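Local coordinates for protein probable starch synthase 4, chloroplastic/amyloplastic (Arabidopsis thaliana, PDB 6GNE) that is probably a plastid starch synthase, a two-domain protein of the GT-B glycosyltransferase fold, here modelled with adenosine-5'-diphosphate and glycans bound, at residues D59-V71 and N82-F96. Residues are numbered along the deposited sequence; the frame is centred on the assembly and turned at random.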
loop_
_atom_site.group_PDB
_atom_site.type_symbol
_atom_site.label_atom_id
_atom_site.label_comp_id
_atom_site.label_asym_id
_atom_site.label_seq_id
_atom_site.Cartn_x
_atom_site.Cartn_y
_atom_site.Cartn_z
ATOM N N ASP A 59 -7.277 -6.536 -17.492
ATOM C CA ASP A 59 -7.370 -7.968 -17.766
ATOM C C ASP A 59 -7.922 -8.844 -16.669
ATOM O O ASP A 59 -8.178 -10.023 -16.924
ATOM C CB ASP A 59 -6.083 -8.529 -18.402
ATOM C CG ASP A 59 -4.890 -8.279 -17.608
ATOM O OD1 ASP A 59 -4.932 -8.767 -16.467
ATOM O OD2 ASP A 59 -3.903 -7.655 -18.143
ATOM N N ARG A 60 -8.171 -8.291 -15.484
ATOM C CA ARG A 60 -8.863 -9.039 -14.441
ATOM C C ARG A 60 -10.253 -8.482 -14.186
ATOM O O ARG A 60 -10.919 -8.913 -13.244
ATOM C CB ARG A 60 -8.016 -9.058 -13.167
ATOM C CG ARG A 60 -6.548 -9.430 -13.426
ATOM C CD ARG A 60 -6.380 -10.881 -13.875
ATOM N NE ARG A 60 -6.422 -11.823 -12.732
ATOM C CZ ARG A 60 -6.570 -13.150 -12.818
ATOM N NH1 ARG A 60 -6.660 -13.775 -13.997
ATOM N NH2 ARG A 60 -6.618 -13.868 -11.700
ATOM N N VAL A 61 -10.699 -7.594 -15.073
ATOM C CA VAL A 61 -11.996 -6.969 -14.962
ATOM C C VAL A 61 -12.956 -7.840 -15.722
ATOM O O VAL A 61 -12.814 -7.973 -16.901
ATOM C CB VAL A 61 -11.976 -5.546 -15.543
ATOM C CG1 VAL A 61 -13.331 -4.871 -15.369
ATOM C CG2 VAL A 61 -10.920 -4.693 -14.860
ATOM N N ARG A 62 -13.940 -8.407 -15.033
ATOM C CA ARG A 62 -15.031 -9.160 -15.649
ATOM C C ARG A 62 -16.255 -8.274 -15.837
ATOM O O ARG A 62 -16.472 -7.331 -15.061
ATOM C CB ARG A 62 -15.440 -10.333 -14.754
ATOM C CG ARG A 62 -14.315 -11.197 -14.231
ATOM C CD ARG A 62 -13.655 -12.020 -15.317
ATOM N NE ARG A 62 -12.437 -12.595 -14.769
ATOM C CZ ARG A 62 -11.179 -12.392 -15.197
ATOM N NH1 ARG A 62 -10.886 -11.632 -16.252
ATOM N NH2 ARG A 62 -10.195 -12.991 -14.545
ATOM N N ASP A 63 -17.070 -8.591 -16.843
ATOM C CA ASP A 63 -18.365 -7.947 -17.046
ATOM C C ASP A 63 -18.308 -6.428 -16.941
ATOM O O ASP A 63 -19.128 -5.835 -16.290
ATOM C CB ASP A 63 -19.411 -8.489 -16.046
ATOM C CG ASP A 63 -19.389 -9.984 -15.916
ATOM O OD1 ASP A 63 -19.853 -10.652 -16.843
ATOM O OD2 ASP A 63 -18.937 -10.494 -14.867
ATOM N N LEU A 64 -17.326 -5.808 -17.573
ATOM C CA LEU A 64 -17.193 -4.365 -17.572
ATOM C C LEU A 64 -18.198 -3.774 -18.511
ATOM O O LEU A 64 -18.244 -4.169 -19.672
ATOM C CB LEU A 64 -15.800 -3.967 -18.027
ATOM C CG LEU A 64 -15.533 -2.487 -18.126
ATOM C CD1 LEU A 64 -15.682 -1.880 -16.757
ATOM C CD2 LEU A 64 -14.153 -2.248 -18.688
ATOM N N ARG A 65 -19.006 -2.838 -18.024
ATOM C CA ARG A 65 -20.035 -2.207 -18.872
ATOM C C ARG A 65 -20.376 -0.840 -18.384
ATOM O O ARG A 65 -20.267 -0.553 -17.191
ATOM C CB ARG A 65 -21.309 -3.051 -19.031
ATOM C CG ARG A 65 -21.590 -3.982 -17.870
ATOM C CD ARG A 65 -22.722 -4.991 -18.097
ATOM N NE ARG A 65 -23.659 -4.810 -16.977
ATOM C CZ ARG A 65 -24.736 -4.003 -16.973
ATOM N NH1 ARG A 65 -25.112 -3.308 -18.061
ATOM N NH2 ARG A 65 -25.453 -3.878 -15.854
ATOM N N ALA A 66 -20.741 -0.003 -19.353
ATOM C CA ALA A 66 -21.162 1.365 -19.107
ATOM C C ALA A 66 -22.645 1.345 -18.882
ATOM O O ALA A 66 -23.386 0.803 -19.694
ATOM C CB ALA A 66 -20.817 2.271 -20.286
ATOM N N LEU A 67 -23.073 1.919 -17.760
ATOM C CA LEU A 67 -24.479 1.986 -17.428
ATOM C C LEU A 67 -25.112 3.105 -18.214
ATOM O O LEU A 67 -24.447 4.061 -18.640
ATOM C CB LEU A 67 -24.672 2.216 -15.935
ATOM C CG LEU A 67 -24.179 1.078 -15.041
ATOM C CD1 LEU A 67 -24.453 1.474 -13.583
ATOM C CD2 LEU A 67 -24.790 -0.289 -15.411
ATOM N N ASP A 68 -26.426 2.981 -18.389
ATOM C CA ASP A 68 -27.201 3.956 -19.112
ATOM C C ASP A 68 -27.507 5.172 -18.264
ATOM O O ASP A 68 -27.654 6.265 -18.831
ATOM C CB ASP A 68 -28.460 3.291 -19.629
ATOM C CG ASP A 68 -28.141 2.332 -20.710
ATOM O OD1 ASP A 68 -27.693 2.834 -21.747
ATOM O OD2 ASP A 68 -28.255 1.105 -20.512
ATOM N N THR A 69 -27.601 4.992 -16.935
ATOM C CA THR A 69 -27.762 6.105 -15.996
ATOM C C THR A 69 -26.520 7.006 -15.937
ATOM O O THR A 69 -25.467 6.587 -15.460
ATOM C CB THR A 69 -28.046 5.617 -14.540
ATOM O OG1 THR A 69 -27.616 4.259 -14.398
ATOM C CG2 THR A 69 -29.531 5.745 -14.150
ATOM N N VAL A 70 -26.662 8.245 -16.413
ATOM C CA VAL A 70 -25.652 9.291 -16.189
ATOM C C VAL A 70 -25.891 9.874 -14.770
ATOM O O VAL A 70 -27.028 9.918 -14.298
ATOM C CB VAL A 70 -25.676 10.367 -17.311
ATOM C CG1 VAL A 70 -24.630 11.449 -17.067
ATOM C CG2 VAL A 70 -25.452 9.719 -18.681
ATOM N N VAL A 71 -24.812 10.264 -14.082
ATOM C CA VAL A 71 -24.896 10.847 -12.739
ATOM C C VAL A 71 -24.259 12.236 -12.772
ATOM O O VAL A 71 -23.039 12.381 -12.989
ATOM C CB VAL A 71 -24.247 9.960 -11.653
ATOM C CG1 VAL A 71 -24.194 10.689 -10.316
ATOM C CG2 VAL A 71 -25.013 8.649 -11.512
ATOM N N ASN A 82 -21.295 12.393 -15.423
ATOM C CA ASN A 82 -20.366 11.268 -15.198
ATOM C C ASN A 82 -20.920 9.963 -15.788
ATOM O O ASN A 82 -22.047 9.595 -15.454
ATOM C CB ASN A 82 -20.152 11.056 -13.695
ATOM C CG ASN A 82 -19.568 12.267 -13.001
ATOM O OD1 ASN A 82 -20.266 12.984 -12.306
ATOM N ND2 ASN A 82 -18.289 12.485 -13.172
ATOM N N LYS A 83 -20.158 9.292 -16.660
ATOM C CA LYS A 83 -20.465 7.913 -17.100
ATOM C C LYS A 83 -20.084 6.971 -15.963
ATOM O O LYS A 83 -18.974 7.033 -15.471
ATOM C CB LYS A 83 -19.675 7.461 -18.376
ATOM C CG LYS A 83 -20.449 7.418 -19.684
ATOM C CD LYS A 83 -20.940 8.815 -20.082
ATOM C CE LYS A 83 -22.375 8.896 -20.663
ATOM N NZ LYS A 83 -22.410 8.966 -22.151
ATOM N N ILE A 84 -21.011 6.105 -15.570
ATOM C CA ILE A 84 -20.760 5.094 -14.549
ATOM C C ILE A 84 -20.521 3.734 -15.222
ATOM O O ILE A 84 -21.295 3.315 -16.111
ATOM C CB ILE A 84 -21.941 4.998 -13.561
ATOM C CG1 ILE A 84 -22.279 6.391 -12.999
ATOM C CG2 ILE A 84 -21.638 4.033 -12.420
ATOM C CD1 ILE A 84 -21.088 7.174 -12.474
ATOM N N TRP A 85 -19.442 3.063 -14.797
ATOM C CA TRP A 85 -19.129 1.723 -15.275
ATOM C C TRP A 85 -19.210 0.758 -14.109
ATOM O O TRP A 85 -18.905 1.152 -12.992
ATOM C CB TRP A 85 -17.721 1.678 -15.863
ATOM C CG TRP A 85 -17.504 2.522 -17.068
ATOM C CD1 TRP A 85 -17.521 3.885 -17.130
ATOM C CD2 TRP A 85 -17.233 2.066 -18.394
ATOM N NE1 TRP A 85 -17.282 4.303 -18.401
ATOM C CE2 TRP A 85 -17.096 3.208 -19.201
ATOM C CE3 TRP A 85 -17.067 0.806 -18.972
ATOM C CZ2 TRP A 85 -16.820 3.127 -20.571
ATOM C CZ3 TRP A 85 -16.790 0.727 -20.303
ATOM C CH2 TRP A 85 -16.689 1.886 -21.100
ATOM N N ILE A 86 -19.595 -0.498 -14.368
ATOM C CA ILE A 86 -19.447 -1.543 -13.340
ATOM C C ILE A 86 -18.703 -2.723 -13.875
ATOM O O ILE A 86 -18.719 -2.985 -15.052
ATOM C CB ILE A 86 -20.783 -2.043 -12.706
ATOM C CG1 ILE A 86 -21.592 -2.923 -13.664
ATOM C CG2 ILE A 86 -21.628 -0.869 -12.243
ATOM C CD1 ILE A 86 -22.998 -3.264 -13.180
ATOM N N GLY A 87 -18.098 -3.452 -12.966
ATOM C CA GLY A 87 -17.330 -4.618 -13.295
ATOM C C GLY A 87 -17.030 -5.361 -12.034
ATOM O O GLY A 87 -17.313 -4.882 -10.939
ATOM N N THR A 88 -16.452 -6.533 -12.180
ATOM C CA THR A 88 -16.131 -7.355 -11.030
ATOM C C THR A 88 -14.643 -7.612 -11.081
ATOM O O THR A 88 -14.112 -8.054 -12.103
ATOM C CB THR A 88 -16.943 -8.644 -11.038
ATOM O OG1 THR A 88 -18.345 -8.309 -11.042
ATOM C CG2 THR A 88 -16.650 -9.474 -9.804
ATOM N N VAL A 89 -13.974 -7.245 -9.989
ATOM C CA VAL A 89 -12.539 -7.339 -9.882
ATOM C C VAL A 89 -12.267 -8.238 -8.687
ATOM O O VAL A 89 -12.498 -7.866 -7.517
ATOM C CB VAL A 89 -11.879 -5.961 -9.680
ATOM C CG1 VAL A 89 -10.364 -6.108 -9.566
ATOM C CG2 VAL A 89 -12.263 -5.019 -10.814
ATOM N N GLU A 90 -11.809 -9.439 -9.020
ATOM C CA GLU A 90 -11.554 -10.514 -8.084
ATOM C C GLU A 90 -12.671 -10.772 -7.081
ATOM O O GLU A 90 -12.464 -10.825 -5.864
ATOM C CB GLU A 90 -10.150 -10.338 -7.491
ATOM C CG GLU A 90 -9.121 -10.962 -8.468
ATOM C CD GLU A 90 -7.684 -10.619 -8.160
ATOM O OE1 GLU A 90 -7.399 -10.343 -6.971
ATOM O OE2 GLU A 90 -6.878 -10.629 -9.132
ATOM N N GLY A 91 -13.870 -10.916 -7.642
ATOM C CA GLY A 91 -15.074 -11.170 -6.869
ATOM C C GLY A 91 -15.688 -9.956 -6.202
ATOM O O GLY A 91 -16.766 -10.075 -5.652
ATOM N N LEU A 92 -15.037 -8.793 -6.226
ATOM C CA LEU A 92 -15.637 -7.590 -5.653
ATOM C C LEU A 92 -16.395 -6.793 -6.723
ATOM O O LEU A 92 -15.875 -6.588 -7.806
ATOM C CB LEU A 92 -14.567 -6.713 -4.986
ATOM C CG LEU A 92 -13.926 -7.375 -3.772
ATOM C CD1 LEU A 92 -12.608 -6.715 -3.475
ATOM C CD2 LEU A 92 -14.845 -7.382 -2.569
ATOM N N PRO A 93 -17.614 -6.331 -6.420
ATOM C CA PRO A 93 -18.247 -5.359 -7.317
ATOM C C PRO A 93 -17.554 -4.002 -7.276
ATOM O O PRO A 93 -17.244 -3.513 -6.209
ATOM C CB PRO A 93 -19.691 -5.236 -6.778
ATOM C CG PRO A 93 -19.844 -6.308 -5.765
ATOM C CD PRO A 93 -18.469 -6.654 -5.271
ATOM N N VAL A 94 -17.314 -3.410 -8.441
ATOM C CA VAL A 94 -16.655 -2.116 -8.534
ATOM C C VAL A 94 -17.456 -1.181 -9.427
ATOM O O VAL A 94 -18.042 -1.614 -10.416
ATOM C CB VAL A 94 -15.230 -2.260 -9.101
ATOM C CG1 VAL A 94 -14.488 -0.926 -9.048
ATOM C CG2 VAL A 94 -14.478 -3.333 -8.310
ATOM N N HIS A 95 -17.488 0.094 -9.044
ATOM C CA HIS A 95 -18.084 1.181 -9.806
ATOM C C HIS A 95 -16.944 2.105 -10.185
ATOM O O HIS A 95 -16.272 2.642 -9.321
ATOM C CB HIS A 95 -19.140 1.936 -8.972
ATOM C CG HIS A 95 -20.443 1.205 -8.852
ATOM N ND1 HIS A 95 -20.689 0.281 -7.853
ATOM C CD2 HIS A 95 -21.558 1.232 -9.631
ATOM C CE1 HIS A 95 -21.906 -0.215 -8.017
ATOM N NE2 HIS A 95 -22.449 0.335 -9.092
ATOM N N PHE A 96 -16.712 2.263 -11.483
ATOM C CA PHE A 96 -15.694 3.167 -12.005
ATOM C C PHE A 96 -16.360 4.436 -12.512
ATOM O O PHE A 96 -17.259 4.377 -13.349
ATOM C CB PHE A 96 -14.944 2.531 -13.171
ATOM C CG PHE A 96 -14.359 1.178 -12.893
ATOM C CD1 PHE A 96 -15.098 0.036 -13.117
ATOM C CD2 PHE A 96 -13.056 1.053 -12.462
ATOM C CE1 PHE A 96 -14.552 -1.206 -12.896
ATOM C CE2 PHE A 96 -12.493 -0.194 -12.234
ATOM C CZ PHE A 96 -13.254 -1.321 -12.439
HETATM O O HOH W 1 -23.491 6.186 -17.104
#
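Ala66 lies over the indole of Trp85 on one face of an antiparallel beta hairpin, formed by strands 64-75 and 78-89 in the starch synthase catalytic domain of this GT-B protein. Ala66 CB sits 3.9 Å from the centroid of the six-membered ring of Trp85, 7° off the normal, a CH-pi contact. Leu64 joins the same cluster. Its CG stands anti to the backbone N (chi1 178°), which brings it to 3.7 Å from Trp85 CE3, while CD1 reaches the Phe96 ring. Leu67 CD1 touches CG2 of both Ile84 and Ile86, which lie on the face opposite Trp85. The Ile86 side chain runs alongside Arg65, pointing the same way.

Two backbone pairs are doubly hydrogen-bonded, Arg65 with Ile86 and Arg62 with Thr88. Leu67 N donates a single bond to Ile84 O at 2.8 Å. Between Arg62 and Arg65 the register slips by one residue, a beta bulge. At the other end the chain turns a corner at Asp68.

Beyond the bulge, Arg60 NE makes a long salt bridge of 3.8 Å with Glu90 OE2, which lies at the guanidinium edge; Lys37 holds Glu90 OE1. Glu98 accepts a hydrogen bond from Trp85 NE1, and Lys52 makes a cation-pi contact with the indole. Strand 92-100 pairs antiparallel with 78-89 by backbone hydrogen bonds, and a type I' turn from Val89 to Leu92 connects the two. Strand 92-100 in turn runs parallel to 45-51. Across the corner at Asp68, a water donates to Leu67 O and Thr69 O and accepts from Ile84 N at 2.9 Å.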